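Local coordinates for Non-canonical purine NTP pyrophosphatase (Staphylococcus aureus, PDB 4BNQ), which probably hydrolyses non-canonical purine nucleoside triphosphates such as XTP, dITP and ITP to monophosphate and diphosphate, cleansing the nucleotide pool with the help of magnesium, at residues A[172-176]-A[177-181]. Sequence-based numbering, arbitrary orientation.
Sequences KGQIS and HRRNA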
ATOM      1  N   LYS A 172      -9.713   3.684   9.945  1.00 24.95           N
ATOM      2  CA  LYS A 172      -8.260   3.866  10.060  1.00 26.16           C
ATOM      3  C   LYS A 172      -7.578   2.577   9.608  1.00 26.13           C
ATOM      4  O   LYS A 172      -6.641   2.603   8.809  1.00 25.06           O
ATOM      5  CB  LYS A 172      -7.847   4.212  11.508  1.00 24.00           C
ATOM      6  CG  LYS A 172      -6.421   4.738  11.660  1.00 25.28           C
ATOM      7  CD  LYS A 172      -5.928   4.730  13.135  1.00 25.15           C
ATOM      8  CE  LYS A 172      -4.401   4.953  13.218  1.00 31.06           C
ATOM      9  NZ  LYS A 172      -3.793   4.993  14.606  1.00 27.54           N
ATOM     10  N   GLY A 173      -8.098   1.446  10.077  1.00 25.04           N
ATOM     11  CA  GLY A 173      -7.550   0.152   9.730  1.00 25.21           C
ATOM     12  C   GLY A 173      -7.610  -0.224   8.259  1.00 30.56           C
ATOM     13  O   GLY A 173      -6.987  -1.195   7.847  1.00 33.72           O
ATOM     14  N   GLN A 174      -8.361   0.524   7.465  1.00 26.23           N
ATOM     15  CA  GLN A 174      -8.446   0.251   6.038  1.00 29.91           C
ATOM     16  C   GLN A 174      -7.328   0.969   5.288  1.00 35.84           C
ATOM     17  O   GLN A 174      -6.966   0.573   4.178  1.00 38.89           O
ATOM     18  CB  GLN A 174      -9.794   0.735   5.486  1.00 29.17           C
ATOM     19  CG  GLN A 174     -11.023  -0.013   5.995  1.00 34.48           C
ATOM     20  CD  GLN A 174     -10.995  -1.492   5.653  1.00 48.20           C
ATOM     21  OE1 GLN A 174     -11.288  -1.890   4.520  1.00 58.01           O
ATOM     22  NE2 GLN A 174     -10.630  -2.320   6.632  1.00 49.37           N
ATOM     23  N   ILE A 175      -6.803   2.048   5.870  1.00 29.52           N
ATOM     24  CA  ILE A 175      -5.911   2.925   5.112  1.00 27.92           C
ATOM     25  C   ILE A 175      -4.597   3.330   5.771  1.00 30.50           C
ATOM     26  O   ILE A 175      -3.793   4.008   5.145  1.00 32.13           O
ATOM     27  CB  ILE A 175      -6.640   4.208   4.651  1.00 28.87           C
ATOM     28  CG1 ILE A 175      -7.163   4.989   5.854  1.00 28.07           C
ATOM     29  CG2 ILE A 175      -7.773   3.873   3.665  1.00 30.34           C
ATOM     30  CD1 ILE A 175      -6.316   6.184   6.190  1.00 33.53           C
ATOM     31  N   SER A 176      -4.364   2.926   7.011  1.00 23.61           N
ATOM     32  CA  SER A 176      -3.182   3.412   7.707  1.00 25.26           C
ATOM     33  C   SER A 176      -1.913   2.799   7.130  1.00 25.60           C
ATOM     34  O   SER A 176      -1.953   1.777   6.445  1.00 25.63           O
ATOM     35  CB  SER A 176      -3.261   3.106   9.204  1.00 23.81           C
ATOM     36  OG  SER A 176      -3.019   1.718   9.437  1.00 25.70           O
ATOM     37  N   HIS A 177      -0.791   3.448   7.419  1.00 23.60           N
ATOM     38  CA  HIS A 177       0.542   2.946   7.116  1.00 26.55           C
ATOM     39  C   HIS A 177       0.783   1.556   7.723  1.00 25.99           C
ATOM     40  O   HIS A 177       1.478   0.716   7.141  1.00 25.32           O
ATOM     41  CB  HIS A 177       1.589   3.949   7.625  1.00 22.50           C
ATOM     42  CG  HIS A 177       1.426   4.330   9.064  1.00 24.62           C
ATOM     43  ND1 HIS A 177       0.237   4.864   9.561  1.00 26.84           N
ATOM     44  CD2 HIS A 177       2.265   4.268  10.103  1.00 24.92           C
ATOM     45  CE1 HIS A 177       0.383   5.097  10.845  1.00 25.45           C
ATOM     46  NE2 HIS A 177       1.602   4.760  11.212  1.00 26.23           N
ATOM     47  N   ARG A 178       0.199   1.327   8.891  1.00 22.31           N
ATOM     48  CA  ARG A 178       0.323   0.050   9.573  1.00 23.92           C
ATOM     49  C   ARG A 178      -0.525  -1.007   8.855  1.00 25.46           C
ATOM     50  O   ARG A 178      -0.112  -2.146   8.737  1.00 26.29           O
ATOM     51  CB  ARG A 178      -0.100   0.202  11.031  1.00 20.23           C
ATOM     52  CG  ARG A 178       0.115  -1.020  11.916  1.00 25.29           C
ATOM     53  CD  ARG A 178       0.444  -0.609  13.372  1.00 25.84           C
ATOM     54  NE  ARG A 178      -0.135   0.673  13.713  1.00 31.64           N
ATOM     55  CZ  ARG A 178       0.548   1.760  14.046  1.00 27.13           C
ATOM     56  NH1 ARG A 178       1.876   1.746  14.142  1.00 28.54           N
ATOM     57  NH2 ARG A 178      -0.120   2.874  14.286  1.00 29.53           N
ATOM     58  N   ARG A 179      -1.704  -0.631   8.369  1.00 24.89           N
ATOM     59  CA  ARG A 179      -2.488  -1.552   7.552  1.00 24.33           C
ATOM     60  C   ARG A 179      -1.691  -1.958   6.324  1.00 25.65           C
ATOM     61  O   ARG A 179      -1.682  -3.128   5.948  1.00 27.15           O
ATOM     62  CB  ARG A 179      -3.818  -0.933   7.126  1.00 25.26           C
ATOM     63  CG  ARG A 179      -4.557  -1.755   6.077  1.00 30.21           C
ATOM     64  CD  ARG A 179      -4.912  -3.139   6.609  1.00 30.74           C
ATOM     65  NE  ARG A 179      -5.369  -4.038   5.556  1.00 38.46           N
ATOM     66  CZ  ARG A 179      -6.639  -4.359   5.352  1.00 41.01           C
ATOM     67  NH1 ARG A 179      -7.581  -3.851   6.136  1.00 41.51           N
ATOM     68  NH2 ARG A 179      -6.965  -5.186   4.367  1.00 42.61           N
ATOM     69  N   ASN A 180      -1.006  -1.001   5.709  1.00 23.78           N
ATOM     70  CA  ASN A 180      -0.266  -1.295   4.482  1.00 26.73           C
ATOM     71  C   ASN A 180       0.918  -2.220   4.720  1.00 28.19           C
ATOM     72  O   ASN A 180       1.188  -3.089   3.904  1.00 29.50           O
ATOM     73  CB  ASN A 180       0.208  -0.012   3.787  1.00 26.78           C
ATOM     74  CG  ASN A 180      -0.914   0.702   3.080  1.00 27.96           C
ATOM     75  OD1 ASN A 180      -1.926   0.093   2.742  1.00 30.46           O
ATOM     76  ND2 ASN A 180      -0.752   2.000   2.861  1.00 28.93           N
ATOM     77  N   ALA A 181       1.624  -2.024   5.831  1.00 25.58           N
ATOM     78  CA  ALA A 181       2.729  -2.898   6.189  1.00 23.95           C
ATOM     79  C   ALA A 181       2.240  -4.305   6.465  1.00 23.88           C
ATOM     80  O   ALA A 181       2.882  -5.277   6.081  1.00 25.27           O
ATOM     81  CB  ALA A 181       3.434  -2.372   7.414  1.00 24.73           C
TER
HETATM   82  O   HOH W   1      -4.863   0.729   2.631  1.00 43.97           O
HETATM   83  O   HOH W   2     -10.231  -4.333   3.652  1.00 58.66           O
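S176 OG accepts the backbone N-H of R179 at 2.9 Å, nearly straight at 160°, and so makes S176 the N-cap of helix 177-191. Placing OG between the backbone N and the carbonyl carbon of its own residue (chi1 75°) turns it forward, toward that N-H. The first turn then closes behind the cap, N180 N donating to S176 O at 3.0 Å. R179 also ties the new helix to segment 172-176. Its CG lies anti to its backbone N, and a bend at chi2 lays the chain along the carbonyl of G173, with R179 CG and CD each 3.1 Å from G173 O. R179 NH1 donates to G173 O at 3.2 Å, tilted from the carbonyl plane, while NE turns to N183. The amide of Q174 runs alongside the guanidinium, almost perpendicular to it (82°); a water held by Q174 OE1 reaches R179 NH2 weakly. A second water donates to both Q174 O and N180 OD1, joining the two segments. On another side, K172 NZ and R178 NH2 approach to 4.3 Å, with D16 shared between the two cations, probably easing their closeness; D152 also pairs with K172, and D67 with R178. K172, H177 and R178 are predicted substrate-binding residues, consistent with this N-capped turn fixing K172 and R178 at the edge of the substrate site, their charges paired with aspartates.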